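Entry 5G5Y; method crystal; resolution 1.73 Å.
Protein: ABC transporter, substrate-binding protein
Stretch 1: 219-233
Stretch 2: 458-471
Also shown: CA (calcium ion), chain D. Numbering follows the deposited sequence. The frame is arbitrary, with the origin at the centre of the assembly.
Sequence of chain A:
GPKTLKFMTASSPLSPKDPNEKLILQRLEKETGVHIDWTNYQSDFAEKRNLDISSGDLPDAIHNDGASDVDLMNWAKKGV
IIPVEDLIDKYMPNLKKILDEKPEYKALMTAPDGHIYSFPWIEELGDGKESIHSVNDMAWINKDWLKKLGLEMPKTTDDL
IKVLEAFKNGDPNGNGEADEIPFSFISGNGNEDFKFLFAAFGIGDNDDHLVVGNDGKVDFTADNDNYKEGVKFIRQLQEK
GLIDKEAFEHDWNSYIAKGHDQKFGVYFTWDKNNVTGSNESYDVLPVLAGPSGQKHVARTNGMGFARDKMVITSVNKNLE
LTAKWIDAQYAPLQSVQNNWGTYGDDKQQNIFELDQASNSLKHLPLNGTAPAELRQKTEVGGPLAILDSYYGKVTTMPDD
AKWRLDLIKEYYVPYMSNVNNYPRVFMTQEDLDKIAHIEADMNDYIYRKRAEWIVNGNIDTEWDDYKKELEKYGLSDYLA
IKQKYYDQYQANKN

Stretch 1, residues 219-233: DFTADNDNYKEGVKF
Stretch 2, residues 458-471: NIDTEWDDYKKELE

Two segments far apart in sequence pack together here, burying 607 Å² counted over both sides. Stretch 1 leaves a strand at Asp-219 and Phe-220, passes through a loop and enters a helix at Asp-225 that runs on beyond Phe-233. Stretch 2 is helical from Ile-459 onward, with a kink where the N atoms of Asp-464 and Asp-465 lack bonds to the preceding turn. The helices run in roughly opposing directions, their N-to-C vectors 145° apart and their axes 11.3 Å apart at closest approach. The register is set by Lys-228 facing Ile-459 (CA to CA 7.5 Å) and, at the loop, by Asp-223 facing Lys-467 (CA to CA 6.2 Å).

Trp-463 covers the most surface. With chi1 t (-178°) and chi2 -107°, its indole reaches into the angle between the loop and the first helical turn of stretch 1. Trp-463 CZ2 lies 3.3 Å from Asn-224 O and 3.6 Å from Asp-223 C, while Trp-463 CH2 lies 3.8 Å from Tyr-227 CD1, which sits at the indole edge. A large flat ring suits this place: it packs against backbone and side chain alike, yet its one polar atom can still be satisfied. Trp-463 NE1 donates to water 2 (2.9 Å from NE1 to the water O), and the same water donates to Asp-223 O and Asp-225 OD1 and accepts from Lys-467 NZ, tying both segments together.

Lys-228 lies over one face of this indole. Its chi angles, t, t, p, t, carry the chain across the ring: Lys-228 CB stands 3.8 Å from the centroid of the Trp-463 six-membered ring, almost on its normal, and Lys-228 NZ lies 4.6 Å from the centroid of the Trp-463 five-membered ring in an off-centre cation-pi contact. Lysine serves well because its methylenes pack on the aromatic surface while its ammonium remains at a partly exposed position.

Ile-459 (chi1 t, chi2 t) points toward stretch 1 and fills the neighbouring space. Ile-459 CD1 is 3.8 Å from both Lys-228 CG and Val-231 CG1, and Ile-459 CG2 is 3.6 Å from Lys-232 CG. The branched side chain thus meets three residues: buried Val-231 and the aliphatic parts of Lys-228 and Lys-232, which are only partly exposed. Beside it, Lys-232 (m, t, p, t) brings its ammonium to the Asp-460 carboxylate (chi1 m), forming a salt bridge with Lys-232 NZ 2.9 Å from Asp-460 OD1 and a weak bond of 3.3 Å from NZ to OD2.

At the other end, Tyr-466 (chi1 154°, chi2 86°) spans the gap with its ring and donates from OH to Ala-222 O at 2.7 Å, satisfying a buried carbonyl. Water 3 bridges the OH atoms of Tyr-466 and Tyr-227. Leu-470 (m, t) sets CD1 4.0 Å from Phe-220 CE2. The end of the strand and the loop after it bind a calcium ion through Asp-219 OD1, Phe-220 O, Asp-223 OD1 and Asn-224 OD1, with three waters completing the shell, so the ion ties together the segment that Trp-463 and Tyr-466 contact.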

ATOM      1  N   ASP A 219     -13.924  13.204  -6.036  1.00 14.03           N
ATOM      2  CA  ASP A 219     -14.735  12.634  -7.136  1.00 14.67           C
ATOM      3  C   ASP A 219     -14.843  11.122  -7.014  1.00 14.72           C
ATOM      4  O   ASP A 219     -13.829  10.407  -6.939  1.00 13.33           O
ATOM      5  CB  ASP A 219     -14.097  13.055  -8.474  1.00 15.50           C
ATOM      6  CG  ASP A 219     -14.894  12.603  -9.715  1.00 17.97           C
ATOM      7  OD1 ASP A 219     -16.108  12.369  -9.630  1.00 19.86           O
ATOM      8  OD2 ASP A 219     -14.291  12.515 -10.803  1.00 19.46           O
ATOM      9  N   PHE A 220     -16.081  10.620  -6.959  1.00 14.32           N
ATOM     10  CA  PHE A 220     -16.330   9.173  -6.979  1.00 15.23           C
ATOM     11  C   PHE A 220     -16.180   8.703  -8.414  1.00 14.83           C
ATOM     12  O   PHE A 220     -16.852   9.214  -9.303  1.00 15.82           O
ATOM     13  CB  PHE A 220     -17.706   8.840  -6.429  1.00 16.21           C
ATOM     14  CG  PHE A 220     -17.939   7.383  -6.224  1.00 16.55           C
ATOM     15  CD1 PHE A 220     -17.364   6.736  -5.161  1.00 17.36           C
ATOM     16  CD2 PHE A 220     -18.779   6.671  -7.090  1.00 17.93           C
ATOM     17  CE1 PHE A 220     -17.610   5.390  -4.939  1.00 18.41           C
ATOM     18  CE2 PHE A 220     -19.006   5.311  -6.880  1.00 17.70           C
ATOM     19  CZ  PHE A 220     -18.419   4.697  -5.797  1.00 17.88           C
ATOM     20  N   THR A 221     -15.250   7.803  -8.672  1.00 14.21           N
ATOM     21  CA  THR A 221     -14.902   7.490 -10.043  1.00 14.37           C
ATOM     22  C   THR A 221     -15.904   6.566 -10.727  1.00 14.36           C
ATOM     23  O   THR A 221     -16.029   6.574 -11.941  1.00 14.81           O
ATOM     24  CB  THR A 221     -13.520   6.848 -10.111  1.00 15.61           C
ATOM     25  OG1 THR A 221     -13.510   5.723  -9.245  1.00 15.91           O
ATOM     26  CG2 THR A 221     -12.438   7.838  -9.687  1.00 15.73           C
ATOM     27  N   ALA A 222     -16.617   5.766  -9.952  1.00 14.37           N
ATOM     28  CA  ALA A 222     -17.431   4.733 -10.537  1.00 14.22           C
ATOM     29  C   ALA A 222     -18.874   5.137 -10.921  1.00 14.71           C
ATOM     30  O   ALA A 222     -19.653   4.270 -11.290  1.00 14.97           O
ATOM     31  CB  ALA A 222     -17.410   3.520  -9.636  1.00 15.21           C
ATOM     32  N   ASP A 223     -19.215   6.423 -10.878  1.00 14.82           N
ATOM     33  CA  ASP A 223     -20.451   6.935 -11.521  1.00 15.69           C
ATOM     34  C   ASP A 223     -20.173   7.969 -12.631  1.00 15.89           C
ATOM     35  O   ASP A 223     -21.076   8.681 -13.021  1.00 15.32           O
ATOM     36  CB  ASP A 223     -21.389   7.520 -10.464  1.00 16.84           C
ATOM     37  CG  ASP A 223     -20.857   8.814  -9.845  1.00 18.65           C
ATOM     38  OD1 ASP A 223     -19.651   9.139 -10.080  1.00 17.15           O
ATOM     39  OD2 ASP A 223     -21.658   9.477  -9.141  1.00 18.57           O
ATOM     40  N   ASN A 224     -18.927   8.043 -13.125  1.00 14.12           N
ATOM     41  CA  ASN A 224     -18.546   9.011 -14.159  1.00 15.35           C
ATOM     42  C   ASN A 224     -18.828   8.410 -15.558  1.00 15.02           C
ATOM     43  O   ASN A 224     -18.637   7.217 -15.768  1.00 13.95           O
ATOM     44  CB  ASN A 224     -17.040   9.303 -14.083  1.00 15.97           C
ATOM     45  CG  ASN A 224     -16.654  10.119 -12.864  1.00 17.58           C
ATOM     46  OD1 ASN A 224     -17.493  10.829 -12.250  1.00 18.15           O
ATOM     47  ND2 ASN A 224     -15.379  10.085 -12.532  1.00 16.97           N
ATOM     48  N   ASP A 225     -19.232   9.246 -16.502  1.00 15.52           N
ATOM     49  CA  ASP A 225     -19.319   8.818 -17.912  1.00 17.32           C
ATOM     50  C   ASP A 225     -18.012   8.175 -18.385  1.00 16.54           C
ATOM     51  O   ASP A 225     -18.037   7.260 -19.200  1.00 16.07           O
ATOM     52  CB  ASP A 225     -19.648   9.998 -18.805  1.00 19.40           C
ATOM     53  CG  ASP A 225     -21.057  10.537 -18.572  1.00 24.07           C
ATOM     54  OD1 ASP A 225     -21.854   9.902 -17.829  1.00 23.88           O
ATOM     55  OD2 ASP A 225     -21.361  11.592 -19.166  1.00 26.99           O
ATOM     56  N   ASN A 226     -16.882   8.658 -17.863  1.00 14.39           N
ATOM     57  CA  ASN A 226     -15.542   8.120 -18.229  1.00 14.04           C
ATOM     58  C   ASN A 226     -15.384   6.676 -17.846  1.00 13.61           C
ATOM     59  O   ASN A 226     -14.757   5.915 -18.543  1.00 13.40           O
ATOM     60  CB  ASN A 226     -14.408   8.918 -17.561  1.00 14.51           C
ATOM     61  CG  ASN A 226     -14.627  10.407 -17.640  1.00 15.17           C
ATOM     62  OD1 ASN A 226     -15.541  10.921 -16.972  1.00 15.87           O
ATOM     63  ND2 ASN A 226     -13.865  11.115 -18.498  1.00 14.45           N
ATOM     64  N   TYR A 227     -15.941   6.322 -16.690  1.00 13.24           N
ATOM     65  CA  TYR A 227     -15.872   4.982 -16.175  1.00 13.48           C
ATOM     66  C   TYR A 227     -16.708   4.037 -17.048  1.00 14.36           C
ATOM     67  O   TYR A 227     -16.288   2.927 -17.313  1.00 13.94           O
ATOM     68  CB  TYR A 227     -16.396   4.971 -14.763  1.00 13.36           C
ATOM     69  CG  TYR A 227     -16.384   3.669 -14.037  1.00 13.58           C
ATOM     70  CD1 TYR A 227     -17.449   2.808 -14.151  1.00 14.16           C
ATOM     71  CD2 TYR A 227     -15.341   3.328 -13.153  1.00 14.12           C
ATOM     72  CE1 TYR A 227     -17.493   1.637 -13.420  1.00 13.89           C
ATOM     73  CE2 TYR A 227     -15.363   2.119 -12.445  1.00 14.28           C
ATOM     74  CZ  TYR A 227     -16.452   1.293 -12.583  1.00 14.14           C
ATOM     75  OH  TYR A 227     -16.521   0.100 -11.882  1.00 15.67           O
ATOM     76  N   LYS A 228     -17.893   4.500 -17.444  1.00 14.06           N
ATOM     77  CA  LYS A 228     -18.747   3.767 -18.389  1.00 15.32           C
ATOM     78  C   LYS A 228     -17.981   3.475 -19.694  1.00 16.10           C
ATOM     79  O   LYS A 228     -18.026   2.346 -20.172  1.00 15.12           O
ATOM     80  CB  LYS A 228     -20.062   4.512 -18.630  1.00 17.53           C
ATOM     81  CG  LYS A 228     -20.895   3.921 -19.751  1.00 20.80           C
ATOM     82  CD  LYS A 228     -22.304   4.466 -19.770  1.00 25.87           C
ATOM     83  CE  LYS A 228     -22.405   5.771 -20.496  1.00 31.19           C
ATOM     84  NZ  LYS A 228     -23.837   5.989 -20.870  1.00 38.85           N
ATOM     85  N   GLU A 229     -17.269   4.471 -20.235  1.00 15.34           N
ATOM     86  CA  GLU A 229     -16.459   4.263 -21.434  1.00 16.64           C
ATOM     87  C   GLU A 229     -15.353   3.233 -21.221  1.00 15.98           C
ATOM     88  O   GLU A 229     -15.070   2.453 -22.124  1.00 16.49           O
ATOM     89  CB  GLU A 229     -15.901   5.598 -22.003  1.00 17.47           C
ATOM     90  CG  GLU A 229     -16.979   6.590 -22.412  1.00 19.73           C
ATOM     91  CD  GLU A 229     -17.941   6.035 -23.468  1.00 23.24           C
ATOM     92  OE1 GLU A 229     -17.471   5.436 -24.459  1.00 24.12           O
ATOM     93  OE2 GLU A 229     -19.161   6.148 -23.268  1.00 26.15           O
ATOM     94  N   GLY A 230     -14.711   3.241 -20.046  1.00 15.00           N
ATOM     95  CA  GLY A 230     -13.741   2.233 -19.685  1.00 14.52           C
ATOM     96  C   GLY A 230     -14.337   0.848 -19.681  1.00 14.75           C
ATOM     97  O   GLY A 230     -13.767  -0.104 -20.209  1.00 14.45           O
ATOM     98  N   VAL A 231     -15.495   0.723 -19.063  1.00 14.51           N
ATOM     99  CA  VAL A 231     -16.174  -0.558 -19.008  1.00 15.04           C
ATOM    100  C   VAL A 231     -16.525  -1.025 -20.427  1.00 15.67           C
ATOM    101  O   VAL A 231     -16.314  -2.196 -20.754  1.00 15.81           O
ATOM    102  CB  VAL A 231     -17.429  -0.528 -18.093  1.00 14.81           C
ATOM    103  CG1 VAL A 231     -18.131  -1.880 -18.139  1.00 15.48           C
ATOM    104  CG2 VAL A 231     -17.052  -0.216 -16.666  1.00 15.18           C
ATOM    105  N   LYS A 232     -16.999  -0.110 -21.260  1.00 15.70           N
ATOM    106  CA  LYS A 232     -17.377  -0.437 -22.636  1.00 16.84           C
ATOM    107  C   LYS A 232     -16.143  -0.912 -23.407  1.00 16.96           C
ATOM    108  O   LYS A 232     -16.250  -1.800 -24.239  1.00 15.55           O
ATOM    109  CB  LYS A 232     -18.024   0.738 -23.324  1.00 17.22           C
ATOM    110  CG  LYS A 232     -19.411   0.995 -22.766  1.00 18.74           C
ATOM    111  CD  LYS A 232     -20.027   2.228 -23.376  1.00 23.07           C
ATOM    112  CE  LYS A 232     -20.470   1.939 -24.794  1.00 27.18           C
ATOM    113  NZ  LYS A 232     -21.579   2.847 -25.187  1.00 32.92           N
ATOM    114  N   PHE A 233     -14.975  -0.381 -23.055  1.00 16.38           N
ATOM    115  CA  PHE A 233     -13.721  -0.832 -23.696  1.00 17.48           C
ATOM    116  C   PHE A 233     -13.379  -2.279 -23.314  1.00 18.35           C
ATOM    117  O   PHE A 233     -13.101  -3.114 -24.184  1.00 19.41           O
ATOM    118  CB  PHE A 233     -12.542   0.114 -23.353  1.00 17.68           C
ATOM    119  CG  PHE A 233     -11.225  -0.363 -23.884  1.00 17.93           C
ATOM    120  CD1 PHE A 233     -10.934  -0.250 -25.252  1.00 18.22           C
ATOM    121  CD2 PHE A 233     -10.270  -0.907 -23.043  1.00 18.70           C
ATOM    122  CE1 PHE A 233      -9.734  -0.721 -25.760  1.00 18.31           C
ATOM    123  CE2 PHE A 233      -9.041  -1.365 -23.559  1.00 19.11           C
ATOM    124  CZ  PHE A 233      -8.775  -1.253 -24.905  1.00 19.17           C
ATOM    125  N   ASN A 458     -24.788  -4.873 -21.828  1.00 16.50           N
ATOM    126  CA  ASN A 458     -25.997  -4.067 -21.490  1.00 15.74           C
ATOM    127  C   ASN A 458     -25.763  -2.810 -20.612  1.00 16.11           C
ATOM    128  O   ASN A 458     -26.708  -2.277 -20.042  1.00 17.16           O
ATOM    129  CB  ASN A 458     -27.122  -4.929 -20.871  1.00 15.85           C
ATOM    130  CG  ASN A 458     -28.526  -4.308 -21.036  1.00 15.84           C
ATOM    131  OD1 ASN A 458     -28.830  -3.687 -22.044  1.00 16.49           O
ATOM    132  ND2 ASN A 458     -29.394  -4.499 -20.042  1.00 17.10           N
ATOM    133  N   ILE A 459     -24.534  -2.331 -20.512  1.00 15.67           N
ATOM    134  CA  ILE A 459     -24.271  -1.130 -19.677  1.00 16.48           C
ATOM    135  C   ILE A 459     -25.090   0.109 -20.093  1.00 16.99           C
ATOM    136  O   ILE A 459     -25.601   0.822 -19.223  1.00 15.88           O
ATOM    137  CB  ILE A 459     -22.764  -0.758 -19.581  1.00 15.79           C
ATOM    138  CG1 ILE A 459     -22.552   0.287 -18.468  1.00 15.33           C
ATOM    139  CG2 ILE A 459     -22.184  -0.312 -20.922  1.00 16.51           C
ATOM    140  CD1 ILE A 459     -21.068   0.503 -18.180  1.00 15.32           C
ATOM    141  N   ASP A 460     -25.250   0.349 -21.391  1.00 18.86           N
ATOM    142  CA  ASP A 460     -25.955   1.575 -21.825  1.00 22.35           C
ATOM    143  C   ASP A 460     -27.346   1.681 -21.191  1.00 21.27           C
ATOM    144  O   ASP A 460     -27.702   2.737 -20.689  1.00 21.55           O
ATOM    145  CB  ASP A 460     -26.079   1.716 -23.358  1.00 25.95           C
ATOM    146  CG  ASP A 460     -24.756   2.015 -24.038  1.00 28.60           C
ATOM    147  OD1 ASP A 460     -23.808   2.520 -23.393  1.00 29.59           O
ATOM    148  OD2 ASP A 460     -24.650   1.729 -25.253  1.00 34.50           O
ATOM    149  N   THR A 461     -28.088   0.581 -21.144  1.00 18.63           N
ATOM    150  CA  THR A 461     -29.454   0.623 -20.632  1.00 19.44           C
ATOM    151  C   THR A 461     -29.525   0.604 -19.109  1.00 19.23           C
ATOM    152  O   THR A 461     -30.448   1.175 -18.521  1.00 18.53           O
ATOM    153  CB  THR A 461     -30.310  -0.492 -21.284  1.00 20.15           C
ATOM    154  OG1 THR A 461     -30.278  -0.259 -22.692  1.00 22.11           O
ATOM    155  CG2 THR A 461     -31.738  -0.435 -20.819  1.00 20.26           C
ATOM    156  N   GLU A 462     -28.531  -0.009 -18.473  1.00 16.27           N
ATOM    157  CA  GLU A 462     -28.548  -0.238 -17.044  1.00 16.27           C
ATOM    158  C   GLU A 462     -27.861   0.882 -16.248  1.00 15.87           C
ATOM    159  O   GLU A 462     -28.007   0.925 -15.021  1.00 14.25           O
ATOM    160  CB  GLU A 462     -27.833  -1.563 -16.733  1.00 17.42           C
ATOM    161  CG  GLU A 462     -28.589  -2.777 -17.236  1.00 19.66           C
ATOM    162  CD  GLU A 462     -27.965  -4.112 -16.855  1.00 20.82           C
ATOM    163  OE1 GLU A 462     -27.020  -4.157 -16.013  1.00 19.03           O
ATOM    164  OE2 GLU A 462     -28.488  -5.135 -17.367  1.00 21.56           O
ATOM    165  N   TRP A 463     -27.130   1.752 -16.949  1.00 14.80           N
ATOM    166  CA  TRP A 463     -26.281   2.761 -16.295  1.00 16.08           C
ATOM    167  C   TRP A 463     -27.050   3.694 -15.362  1.00 17.30           C
ATOM    168  O   TRP A 463     -26.650   3.879 -14.198  1.00 15.53           O
ATOM    169  CB  TRP A 463     -25.475   3.531 -17.342  1.00 16.64           C
ATOM    170  CG  TRP A 463     -24.523   4.566 -16.778  1.00 16.85           C
ATOM    171  CD1 TRP A 463     -24.667   5.917 -16.823  1.00 17.81           C
ATOM    172  CD2 TRP A 463     -23.282   4.307 -16.118  1.00 16.58           C
ATOM    173  NE1 TRP A 463     -23.582   6.525 -16.214  1.00 17.47           N
ATOM    174  CE2 TRP A 463     -22.721   5.555 -15.778  1.00 16.76           C
ATOM    175  CE3 TRP A 463     -22.584   3.130 -15.781  1.00 15.71           C
ATOM    176  CZ2 TRP A 463     -21.500   5.664 -15.113  1.00 16.66           C
ATOM    177  CZ3 TRP A 463     -21.369   3.237 -15.136  1.00 16.55           C
ATOM    178  CH2 TRP A 463     -20.836   4.499 -14.810  1.00 16.38           C
ATOM    179  N   ASP A 464     -28.149   4.267 -15.853  1.00 19.30           N
ATOM    180  CA  ASP A 464     -28.916   5.246 -15.056  1.00 21.05           C
ATOM    181  C   ASP A 464     -29.491   4.614 -13.785  1.00 20.57           C
ATOM    182  O   ASP A 464     -29.374   5.203 -12.688  1.00 19.79           O
ATOM    183  CB  ASP A 464     -30.010   5.953 -15.886  1.00 23.23           C
ATOM    184  CG  ASP A 464     -29.461   7.043 -16.799  1.00 27.97           C
ATOM    185  OD1 ASP A 464     -28.249   7.382 -16.740  1.00 31.75           O
ATOM    186  OD2 ASP A 464     -30.260   7.588 -17.592  1.00 32.62           O
ATOM    187  N   ASP A 465     -30.034   3.402 -13.884  1.00 18.95           N
ATOM    188  CA  ASP A 465     -30.554   2.741 -12.663  1.00 20.08           C
ATOM    189  C   ASP A 465     -29.440   2.370 -11.670  1.00 18.38           C
ATOM    190  O   ASP A 465     -29.647   2.338 -10.458  1.00 16.48           O
ATOM    191  CB  ASP A 465     -31.339   1.467 -12.971  1.00 22.24           C
ATOM    192  CG  ASP A 465     -32.740   1.740 -13.528  1.00 25.51           C
ATOM    193  OD1 ASP A 465     -33.214   2.875 -13.494  1.00 26.89           O
ATOM    194  OD2 ASP A 465     -33.372   0.783 -14.003  1.00 27.48           O
ATOM    195  N   TYR A 466     -28.272   2.031 -12.202  1.00 17.21           N
ATOM    196  CA  TYR A 466     -27.117   1.722 -11.363  1.00 15.96           C
ATOM    197  C   TYR A 466     -26.723   2.915 -10.529  1.00 14.25           C
ATOM    198  O   TYR A 466     -26.496   2.769  -9.349  1.00 15.19           O
ATOM    199  CB  TYR A 466     -25.962   1.251 -12.232  1.00 15.72           C
ATOM    200  CG  TYR A 466     -24.536   1.439 -11.724  1.00 16.22           C
ATOM    201  CD1 TYR A 466     -23.941   0.485 -10.899  1.00 16.26           C
ATOM    202  CD2 TYR A 466     -23.753   2.510 -12.170  1.00 15.39           C
ATOM    203  CE1 TYR A 466     -22.607   0.606 -10.469  1.00 16.79           C
ATOM    204  CE2 TYR A 466     -22.428   2.641 -11.760  1.00 16.23           C
ATOM    205  CZ  TYR A 466     -21.857   1.690 -10.918  1.00 16.24           C
ATOM    206  OH  TYR A 466     -20.556   1.791 -10.559  1.00 16.49           O
ATOM    207  N   LYS A 467     -26.638   4.086 -11.148  1.00 15.06           N
ATOM    208  CA  LYS A 467     -26.336   5.299 -10.391  1.00 16.23           C
ATOM    209  C   LYS A 467     -27.401   5.585  -9.323  1.00 16.84           C
ATOM    210  O   LYS A 467     -27.056   5.945  -8.205  1.00 15.48           O
ATOM    211  CB  LYS A 467     -26.171   6.499 -11.311  1.00 16.59           C
ATOM    212  CG  LYS A 467     -24.923   6.402 -12.170  1.00 16.78           C
ATOM    213  CD  LYS A 467     -24.622   7.706 -12.902  1.00 17.26           C
ATOM    214  CE  LYS A 467     -25.674   8.080 -13.941  1.00 18.75           C
ATOM    215  NZ  LYS A 467     -25.328   9.416 -14.484  1.00 19.40           N
ATOM    216  N   LYS A 468     -28.670   5.337  -9.638  1.00 16.97           N
ATOM    217  CA  LYS A 468     -29.733   5.454  -8.638  1.00 19.00           C
ATOM    218  C   LYS A 468     -29.550   4.492  -7.453  1.00 17.38           C
ATOM    219  O   LYS A 468     -29.835   4.835  -6.298  1.00 16.44           O
ATOM    220  CB  LYS A 468     -31.116   5.192  -9.283  1.00 22.55           C
ATOM    221  CG  LYS A 468     -31.555   6.253 -10.276  1.00 26.55           C
ATOM    222  CD  LYS A 468     -32.956   5.902 -10.789  1.00 31.96           C
ATOM    223  CE  LYS A 468     -33.385   6.724 -11.995  1.00 36.37           C
ATOM    224  NZ  LYS A 468     -32.932   8.131 -11.877  1.00 39.87           N
ATOM    225  N   GLU A 469     -29.104   3.279  -7.750  1.00 16.19           N
ATOM    226  CA  GLU A 469     -28.856   2.267  -6.736  1.00 17.45           C
ATOM    227  C   GLU A 469     -27.698   2.711  -5.803  1.00 16.92           C
ATOM    228  O   GLU A 469     -27.772   2.555  -4.602  1.00 16.04           O
ATOM    229  CB  GLU A 469     -28.528   0.938  -7.415  1.00 19.88           C
ATOM    230  CG  GLU A 469     -28.936  -0.241  -6.648  1.00 25.12           C
ATOM    231  CD  GLU A 469     -30.452  -0.323  -6.404  1.00 25.20           C
ATOM    232  OE1 GLU A 469     -31.302   0.182  -7.155  1.00 27.28           O
ATOM    233  OE2 GLU A 469     -30.751  -1.003  -5.462  1.00 32.75           O
ATOM    234  N   LEU A 470     -26.661   3.308  -6.386  1.00 15.73           N
ATOM    235  CA  LEU A 470     -25.573   3.858  -5.605  1.00 15.94           C
ATOM    236  C   LEU A 470     -26.052   4.940  -4.654  1.00 16.41           C
ATOM    237  O   LEU A 470     -25.589   5.008  -3.514  1.00 15.75           O
ATOM    238  CB  LEU A 470     -24.457   4.395  -6.531  1.00 16.27           C
ATOM    239  CG  LEU A 470     -23.679   3.399  -7.367  1.00 15.93           C
ATOM    240  CD1 LEU A 470     -22.600   4.119  -8.169  1.00 16.27           C
ATOM    241  CD2 LEU A 470     -23.057   2.323  -6.518  1.00 17.40           C
ATOM    242  N   GLU A 471     -26.979   5.776  -5.105  1.00 17.37           N
ATOM    243  CA  GLU A 471     -27.564   6.793  -4.223  1.00 19.00           C
ATOM    244  C   GLU A 471     -28.438   6.162  -3.150  1.00 18.99           C
ATOM    245  O   GLU A 471     -28.387   6.602  -2.015  1.00 17.76           O
ATOM    246  CB  GLU A 471     -28.338   7.877  -4.982  1.00 20.38           C
ATOM    247  CG  GLU A 471     -28.928   8.970  -4.085  1.00 23.91           C
ATOM    248  CD  GLU A 471     -27.888   9.598  -3.133  1.00 26.77           C
ATOM    249  OE1 GLU A 471     -26.656   9.544  -3.435  1.00 26.23           O
ATOM    250  OE2 GLU A 471     -28.274  10.144  -2.078  1.00 26.75           O
TER
HETATM  251 CA    CA D 602     -18.125  11.078 -10.052  1.00 24.74          CA
HETATM  252  O   HOH W   1     -18.602  11.978  -7.676  1.00 14.26           O
HETATM  253  O   HOH W   2     -22.574   9.166 -15.441  1.00 18.93           O
HETATM  254  O   HOH W   3     -19.181  -0.612 -11.626  1.00 17.45           O
HETATM  255  O   HOH W   4     -18.201  13.263 -10.844  1.00 34.58           O
HETATM  256  O   HOH W   5     -20.179  12.352 -10.613  1.00 28.48           O